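Local coordinates for protein HTH-type transcriptional regulator mcbR (Escherichia coli UMEA 3718-1, PDB 4P9F) that binds the promoter of McbA and shuts down its expression, which guards against excess colanic acid and a mucoid state and matters for biofilm formation, at residues L6-Q9 with V10-L14; K15-S19 with I20-K24; C146-I149 with E150-V154. One frame throughout, in Å; residues are numbered along the deposited sequence.

Contact 1. Residues L6-Q9 with V10-L14; sequences LTLQ and VENDL
Val10, Glu11, Asn12 and Asp13 each give their backbone N-H to the carbonyl four residues back, on Leu6, Thr7, Leu8 and Gln9, so helix 6-19 begins with regular alpha-helical turns; the shortest of the four bonds, Asn12 N to Leu8 O, is 2.8 Å. On one side of the helix, Leu8 meets Asn12. CG of Leu8 stands anti to the backbone N (chi1 178°), which carries the CD1 branch forward along the helix until it lies 3.5 Å from Asn12 ND2. The same methyl is 3.8 Å from Glu11 OE1, a carbon-oxygen contact without a polar bond. Gln9 bends at its second torsion and brings OE1 beside the Asp13 carboxylate, 3.5 Å from OD2, the amide and carboxylate planes turned 50° apart. Both atoms are acceptors as modelled, so this meeting is no hydrogen bond. Asp13 OD2 also sits 3.2 Å from the backbone Gln9 O, again acceptor against acceptor. Val10 sets CG2 3.3 Å from Leu6 O, and its side chain packs on Leu38 and Ala48. Glu11 rests CB on Thr7 O, then extends away to a salt bridge with Arg51, while Thr7 OG1 hydrogen-bonds Glu47; both ties run to helix 42-54. The chemistry is therefore divided: Leu8 on Asn12 is only packing, the facing acceptors of Gln9 and Asp13 probably add little or cost a little, the backbone bonds hold the shape, and the stronger polar ends fasten the helix to helix 42-54, most of which belongs to the helix-turn-helix motif.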
loop_
_atom_site.group_PDB
_atom_site.type_symbol
_atom_site.label_atom_id
_atom_site.label_comp_id
_atom_site.label_asym_id
_atom_site.label_seq_id
_atom_site.Cartn_x
_atom_site.Cartn_y
_atom_site.Cartn_z
ATOM N N LEU A 6 16.365 13.841 -10.546
ATOM C CA LEU A 6 17.179 12.719 -11.007
ATOM C C LEU A 6 16.870 11.513 -10.124
ATOM O O LEU A 6 16.798 10.366 -10.571
ATOM C CB LEU A 6 18.676 13.082 -10.947
ATOM C CG LEU A 6 19.133 14.053 -12.038
ATOM C CD1 LEU A 6 20.679 14.227 -12.044
ATOM C CD2 LEU A 6 18.564 13.680 -13.421
ATOM N N THR A 7 16.738 11.768 -8.836
ATOM C CA THR A 7 16.431 10.682 -7.919
ATOM C C THR A 7 15.084 10.013 -8.244
ATOM O O THR A 7 14.989 8.797 -8.275
ATOM C CB THR A 7 16.378 11.204 -6.486
ATOM O OG1 THR A 7 17.588 11.910 -6.212
ATOM C CG2 THR A 7 16.169 10.034 -5.465
ATOM N N LEU A 8 14.069 10.823 -8.536
ATOM C CA LEU A 8 12.739 10.282 -8.852
ATOM C C LEU A 8 12.783 9.484 -10.150
ATOM O O LEU A 8 12.133 8.451 -10.266
ATOM C CB LEU A 8 11.701 11.406 -8.981
ATOM C CG LEU A 8 10.262 10.989 -9.370
ATOM C CD1 LEU A 8 9.713 9.962 -8.357
ATOM C CD2 LEU A 8 9.350 12.227 -9.451
ATOM N N GLN A 9 13.588 9.955 -11.106
ATOM C CA GLN A 9 13.666 9.316 -12.406
ATOM C C GLN A 9 14.288 7.933 -12.281
ATOM O O GLN A 9 13.796 6.951 -12.845
ATOM C CB GLN A 9 14.492 10.181 -13.366
ATOM C CG GLN A 9 14.452 9.703 -14.775
ATOM C CD GLN A 9 13.030 9.661 -15.293
ATOM O OE1 GLN A 9 12.531 8.605 -15.692
ATOM N NE2 GLN A 9 12.359 10.811 -15.263
ATOM N N VAL A 10 15.361 7.839 -11.517
ATOM C CA VAL A 10 15.955 6.527 -11.263
ATOM C C VAL A 10 14.986 5.622 -10.485
ATOM O O VAL A 10 14.853 4.448 -10.776
ATOM C CB VAL A 10 17.284 6.644 -10.471
ATOM C CG1 VAL A 10 17.846 5.252 -10.173
ATOM C CG2 VAL A 10 18.320 7.499 -11.259
ATOM N N GLU A 11 14.316 6.188 -9.481
ATOM C CA GLU A 11 13.391 5.409 -8.684
ATOM C C GLU A 11 12.237 4.823 -9.516
ATOM O O GLU A 11 11.909 3.641 -9.393
ATOM C CB GLU A 11 12.790 6.258 -7.573
ATOM C CG GLU A 11 11.903 5.413 -6.669
ATOM C CD GLU A 11 11.122 6.237 -5.676
ATOM O OE1 GLU A 11 11.121 7.488 -5.801
ATOM O OE2 GLU A 11 10.532 5.622 -4.761
ATOM N N ASN A 12 11.625 5.661 -10.350
ATOM C CA ASN A 12 10.538 5.202 -11.219
ATOM C C ASN A 12 11.006 4.167 -12.219
ATOM O O ASN A 12 10.291 3.200 -12.496
ATOM C CB ASN A 12 9.891 6.382 -11.938
ATOM C CG ASN A 12 9.042 7.215 -11.007
ATOM O OD1 ASN A 12 8.564 6.723 -9.974
ATOM N ND2 ASN A 12 8.823 8.466 -11.369
ATOM N N ASP A 13 12.211 4.347 -12.757
ATOM C CA ASP A 13 12.737 3.348 -13.690
ATOM C C ASP A 13 13.002 2.000 -12.997
ATOM O O ASP A 13 12.705 0.936 -13.545
ATOM C CB ASP A 13 13.989 3.877 -14.380
ATOM C CG ASP A 13 13.657 4.988 -15.395
ATOM O OD1 ASP A 13 12.477 5.075 -15.813
ATOM O OD2 ASP A 13 14.563 5.769 -15.771
ATOM N N LEU A 14 13.547 2.040 -11.790
ATOM C CA LEU A 14 13.728 0.812 -11.024
ATOM C C LEU A 14 12.372 0.181 -10.648
ATOM O O LEU A 14 12.232 -1.036 -10.663
ATOM C CB LEU A 14 14.533 1.071 -9.752
ATOM C CG LEU A 14 16.024 1.355 -9.948
ATOM C CD1 LEU A 14 16.640 1.874 -8.663
ATOM C CD2 LEU A 14 16.741 0.099 -10.453
#

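Contact 2. Residues K15-S19 with I20-K24; sequences KHQLS and IGALK
Leu18 O is gripped by two groups: Gly21 N, 3.1 Å away and well above the carbonyl plane (57° out of it), and a water at 2.8 Å. That water in turn accepts the N-H of Leu23, 2.9 Å from Leu23 N, and so bridges the last turn of the helix to the chain leaving it. Next door, Ala22 N reaches back to Gln17 O at 3.0 Å, nearly in line with the C=O bond, and Ile20 N closes a normal helical bond to His16 O. Ile20 wedges CG1 between its own N and carbonyl carbon (chi1 66°), leaving CG2 over one face of the His16 imidazole, 4.1 Å from the ring centroid, a CH-pi contact. CD1 of Ile20 extends toward CE1 of the same ring, whose NE2 is hydrogen-bonded to Asn127 on helix 122-138. Leucine meets leucine where Leu18 CD2 and Leu23 CD1 come within 3.6 Å, the two side chains slanting past each other beside Val68. Ser19 OG folds back onto Lys15 O at 2.7 Å, on the face away from Ser19 N, which bonds the same oxygen. With Gly21 at positive phi (75°) as the C-prime residue, the paired bonds from Ala22 to Gln17 and from Gly21 to Leu18 make a Schellman motif, which ends helix 6-19 ahead of strand 28-30 in the GntR-family domain.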
loop_
_atom_site.group_PDB
_atom_site.type_symbol
_atom_site.label_atom_id
_atom_site.label_comp_id
_atom_site.label_asym_id
_atom_site.label_seq_id
_atom_site.Cartn_x
_atom_site.Cartn_y
_atom_site.Cartn_z
ATOM N N LYS A 15 11.388 0.996 -10.279
ATOM C CA LYS A 15 10.039 0.460 -10.012
ATOM C C LYS A 15 9.496 -0.246 -11.250
ATOM O O LYS A 15 8.925 -1.339 -11.166
ATOM C CB LYS A 15 9.091 1.569 -9.582
ATOM C CG LYS A 15 9.312 2.082 -8.150
ATOM C CD LYS A 15 8.281 3.193 -7.809
ATOM C CE LYS A 15 8.397 3.665 -6.344
ATOM N NZ LYS A 15 7.397 4.752 -5.981
ATOM N N HIS A 16 9.704 0.382 -12.404
ATOM C CA HIS A 16 9.238 -0.172 -13.669
ATOM C C HIS A 16 9.933 -1.501 -13.967
ATOM O O HIS A 16 9.273 -2.493 -14.260
ATOM C CB HIS A 16 9.462 0.838 -14.808
ATOM C CG HIS A 16 8.906 0.389 -16.126
ATOM N ND1 HIS A 16 9.666 -0.261 -17.070
ATOM C CD2 HIS A 16 7.642 0.411 -16.617
ATOM C CE1 HIS A 16 8.912 -0.571 -18.114
ATOM N NE2 HIS A 16 7.679 -0.176 -17.860
ATOM N N GLN A 17 11.260 -1.523 -13.841
ATOM C CA GLN A 17 12.053 -2.734 -14.053
ATOM C C GLN A 17 11.618 -3.867 -13.117
ATOM O O GLN A 17 11.445 -4.999 -13.550
ATOM C CB GLN A 17 13.542 -2.446 -13.805
ATOM C CG GLN A 17 14.165 -1.475 -14.782
ATOM C CD GLN A 17 14.119 -1.989 -16.202
ATOM O OE1 GLN A 17 13.546 -1.354 -17.086
ATOM N NE2 GLN A 17 14.739 -3.138 -16.433
ATOM N N LEU A 18 11.414 -3.540 -11.840
ATOM C CA LEU A 18 10.950 -4.526 -10.858
ATOM C C LEU A 18 9.575 -5.045 -11.252
ATOM O O LEU A 18 9.380 -6.249 -11.333
ATOM C CB LEU A 18 10.922 -3.931 -9.447
ATOM C CG LEU A 18 12.284 -3.753 -8.761
ATOM C CD1 LEU A 18 12.142 -2.855 -7.539
ATOM C CD2 LEU A 18 12.897 -5.115 -8.347
ATOM N N SER A 19 8.663 -4.129 -11.575
ATOM C CA SER A 19 7.272 -4.441 -11.901
ATOM C C SER A 19 7.078 -5.361 -13.109
ATOM O O SER A 19 6.162 -6.199 -13.111
ATOM C CB SER A 19 6.492 -3.154 -12.174
ATOM O OG SER A 19 6.431 -2.364 -11.006
ATOM N N ILE A 20 7.921 -5.211 -14.125
ATOM C CA ILE A 20 7.772 -6.015 -15.344
ATOM C C ILE A 20 8.590 -7.308 -15.306
ATOM O O ILE A 20 8.675 -8.028 -16.303
ATOM C CB ILE A 20 8.176 -5.230 -16.600
ATOM C CG1 ILE A 20 9.678 -4.923 -16.567
ATOM C CG2 ILE A 20 7.323 -3.969 -16.746
ATOM C CD1 ILE A 20 10.202 -4.255 -17.837
ATOM N N GLY A 21 9.178 -7.601 -14.149
ATOM C CA GLY A 21 9.956 -8.820 -13.959
ATOM C C GLY A 21 11.339 -8.831 -14.594
ATOM O O GLY A 21 11.941 -9.894 -14.788
ATOM N N ALA A 22 11.875 -7.648 -14.877
ATOM C CA ALA A 22 13.186 -7.528 -15.506
ATOM C C ALA A 22 14.327 -7.845 -14.534
ATOM O O ALA A 22 15.432 -8.186 -14.953
ATOM C CB ALA A 22 13.367 -6.110 -16.091
ATOM N N LEU A 23 14.059 -7.777 -13.236
ATOM C CA LEU A 23 15.113 -8.056 -12.263
ATOM C C LEU A 23 14.844 -9.391 -11.585
ATOM O O LEU A 23 13.739 -9.649 -11.099
ATOM C CB LEU A 23 15.200 -6.939 -11.218
ATOM C CG LEU A 23 15.448 -5.551 -11.824
ATOM C CD1 LEU A 23 15.538 -4.501 -10.743
ATOM C CD2 LEU A 23 16.690 -5.553 -12.678
ATOM N N LYS A 24 15.867 -10.235 -11.547
ATOM C CA LYS A 24 15.732 -11.579 -11.001
ATOM C C LYS A 24 15.716 -11.553 -9.473
ATOM O O LYS A 24 16.507 -10.842 -8.866
ATOM C CB LYS A 24 16.885 -12.457 -11.504
ATOM C CG LYS A 24 16.780 -13.920 -11.111
ATOM C CD LYS A 24 17.855 -14.726 -11.818
ATOM C CE LYS A 24 17.715 -16.211 -11.535
ATOM N NZ LYS A 24 18.738 -16.990 -12.291
HETATM O O HOH W 1 11.773 -7.778 -11.492
#

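Contact 3. Residues C146-I149 with E150-V154; sequences CEMI and EQLWV
The Trp153 indole lies alongside Ile149, with CG2 of the isoleucine over one face of its six-membered ring, 3.9 Å from the centroid and offset toward the rim, a CH-pi contact. Ile149 O comes over the same face nearer the pyrrole end, 3.5 Å from Trp153 CG. CG2 is there because it stands anti to the backbone N, with CG1 turned the other way (chi1 -69°); the helix itself places the carbonyl oxygen. At the indole edge NE1 hydrogen-bonds Glu87, and Arg130 and Tyr137 of helix 122-138 also pack on the Trp153 side chain. With an alanine here, Glu87 would probably lose its indole donor and a gap would open between Ile149 and helix 122-138. On another side of the helix, Gln151 NE2 donates to Glu147 OE1 at 3.1 Å with a bent N-H...O angle of 140°. The carboxylate uses its syn lone pair, and OE1 lies close to the amide plane, although the two planes are 44° apart. The amide also pairs with Gln151 of the second subunit, OE1 taking a bond from its NE2. Met148, present as selenomethionine, and Leu152 meet loosely, CG to CD1 at 4.4 Å, and both pack on the second subunit. Backbone bonds from Glu150 to Cys146 and onward keep the helix regular. The arrangement is that of a buried helix in the all-helical FCD domain, one side in the domain core and another at the dimer interface.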
loop_
_atom_site.group_PDB
_atom_site.type_symbol
_atom_site.label_atom_id
_atom_site.label_comp_id
_atom_site.label_asym_id
_atom_site.label_seq_id
_atom_site.Cartn_x
_atom_site.Cartn_y
_atom_site.Cartn_z
ATOM N N CYS A 146 -4.492 3.877 -6.325
ATOM C CA CYS A 146 -3.668 3.519 -7.483
ATOM C C CYS A 146 -2.183 3.345 -7.157
ATOM O O CYS A 146 -1.566 2.391 -7.621
ATOM C CB CYS A 146 -3.819 4.591 -8.577
ATOM S SG CYS A 146 -5.522 4.645 -9.260
ATOM N N GLU A 147 -1.620 4.257 -6.363
ATOM C CA GLU A 147 -0.217 4.149 -5.953
ATOM C C GLU A 147 0.011 2.863 -5.179
ATOM O O GLU A 147 1.021 2.192 -5.348
ATOM C CB GLU A 147 0.231 5.356 -5.105
ATOM C CG GLU A 147 1.787 5.540 -5.019
ATOM C CD GLU A 147 2.515 4.610 -4.007
ATOM O OE1 GLU A 147 1.886 4.130 -3.034
ATOM O OE2 GLU A 147 3.738 4.369 -4.181
HETATM N N MSE A 148 -0.930 2.517 -4.314
HETATM C CA MSE A 148 -0.786 1.289 -3.535
HETATM C C MSE A 148 -0.802 0.056 -4.448
HETATM O O MSE A 148 -0.052 -0.904 -4.242
HETATM C CB MSE A 148 -1.891 1.174 -2.482
HETATM C CG MSE A 148 -1.721 -0.069 -1.613
HETATM SE SE MSE A 148 -2.687 0.020 0.075
HETATM C CE MSE A 148 -1.823 1.621 0.761
ATOM N N ILE A 149 -1.659 0.090 -5.458
ATOM C CA ILE A 149 -1.711 -0.994 -6.439
ATOM C C ILE A 149 -0.353 -1.089 -7.163
ATOM O O ILE A 149 0.208 -2.171 -7.292
ATOM C CB ILE A 149 -2.878 -0.794 -7.446
ATOM C CG1 ILE A 149 -4.236 -0.973 -6.731
ATOM C CG2 ILE A 149 -2.759 -1.775 -8.639
ATOM C CD1 ILE A 149 -5.464 -0.603 -7.607
ATOM N N GLU A 150 0.197 0.047 -7.575
ATOM C CA GLU A 150 1.523 0.048 -8.213
ATOM C C GLU A 150 2.592 -0.493 -7.276
ATOM O O GLU A 150 3.499 -1.229 -7.691
ATOM C CB GLU A 150 1.894 1.465 -8.638
ATOM C CG GLU A 150 1.079 1.985 -9.789
ATOM C CD GLU A 150 1.682 3.230 -10.385
ATOM O OE1 GLU A 150 1.321 4.315 -9.903
ATOM O OE2 GLU A 150 2.532 3.133 -11.298
ATOM N N GLN A 151 2.476 -0.140 -5.999
ATOM C CA GLN A 151 3.419 -0.611 -4.984
ATOM C C GLN A 151 3.403 -2.153 -4.907
ATOM O O GLN A 151 4.445 -2.811 -4.853
ATOM C CB GLN A 151 3.049 0.004 -3.643
ATOM C CG GLN A 151 4.183 0.271 -2.714
ATOM C CD GLN A 151 3.701 0.754 -1.357
ATOM O OE1 GLN A 151 4.090 0.216 -0.333
ATOM N NE2 GLN A 151 2.843 1.763 -1.355
ATOM N N LEU A 152 2.208 -2.728 -4.930
ATOM C CA LEU A 152 2.076 -4.183 -4.839
ATOM C C LEU A 152 2.599 -4.873 -6.109
ATOM O O LEU A 152 3.167 -5.959 -6.039
ATOM C CB LEU A 152 0.623 -4.548 -4.552
ATOM C CG LEU A 152 0.174 -4.148 -3.131
ATOM C CD1 LEU A 152 -1.360 -4.191 -2.976
ATOM C CD2 LEU A 152 0.832 -5.068 -2.079
ATOM N N TRP A 153 2.446 -4.227 -7.261
ATOM C CA TRP A 153 3.019 -4.751 -8.499
ATOM C C TRP A 153 4.545 -4.789 -8.441
ATOM O O TRP A 153 5.180 -5.684 -9.004
ATOM C CB TRP A 153 2.584 -3.891 -9.681
ATOM C CG TRP A 153 1.150 -4.085 -10.092
ATOM C CD1 TRP A 153 0.282 -5.052 -9.658
ATOM C CD2 TRP A 153 0.399 -3.235 -10.974
ATOM N NE1 TRP A 153 -0.954 -4.877 -10.250
ATOM C CE2 TRP A 153 -0.908 -3.766 -11.060
ATOM C CE3 TRP A 153 0.710 -2.071 -11.711
ATOM C CZ2 TRP A 153 -1.904 -3.183 -11.853
ATOM C CZ3 TRP A 153 -0.281 -1.491 -12.500
ATOM C CH2 TRP A 153 -1.569 -2.053 -12.570
ATOM N N VAL A 154 5.126 -3.773 -7.806
ATOM C CA VAL A 154 6.572 -3.725 -7.592
ATOM C C VAL A 154 7.010 -4.886 -6.698
ATOM O O VAL A 154 8.013 -5.524 -6.971
ATOM C CB VAL A 154 7.020 -2.391 -6.954
ATOM C CG1 VAL A 154 8.500 -2.458 -6.543
ATOM C CG2 VAL A 154 6.798 -1.209 -7.932
#

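Contacts 1 and 2 follow one another on helix 6-19. Contact 1, farthest from the middle of the chain, is its partly exposed start, turned toward the DNA-binding helices; contact 2 is its end, where the chain leaves the helix and meets the FCD domain. Contact 3 is the most buried, on helix 143-156 of that domain. It touches contact 2 where Val154 CG2 packs 3.3 Å from Ser19 OG and CG1 meets Leu18, whereas contacts 1 and 3 do not touch. Contact 1 sends its strong polar groups to helix 42-54. Contacts 2 and 3 each lay an isoleucine methyl over a ring; helix-ending backbone and water bonds distinguish contact 2, an amide bond across the subunits contact 3.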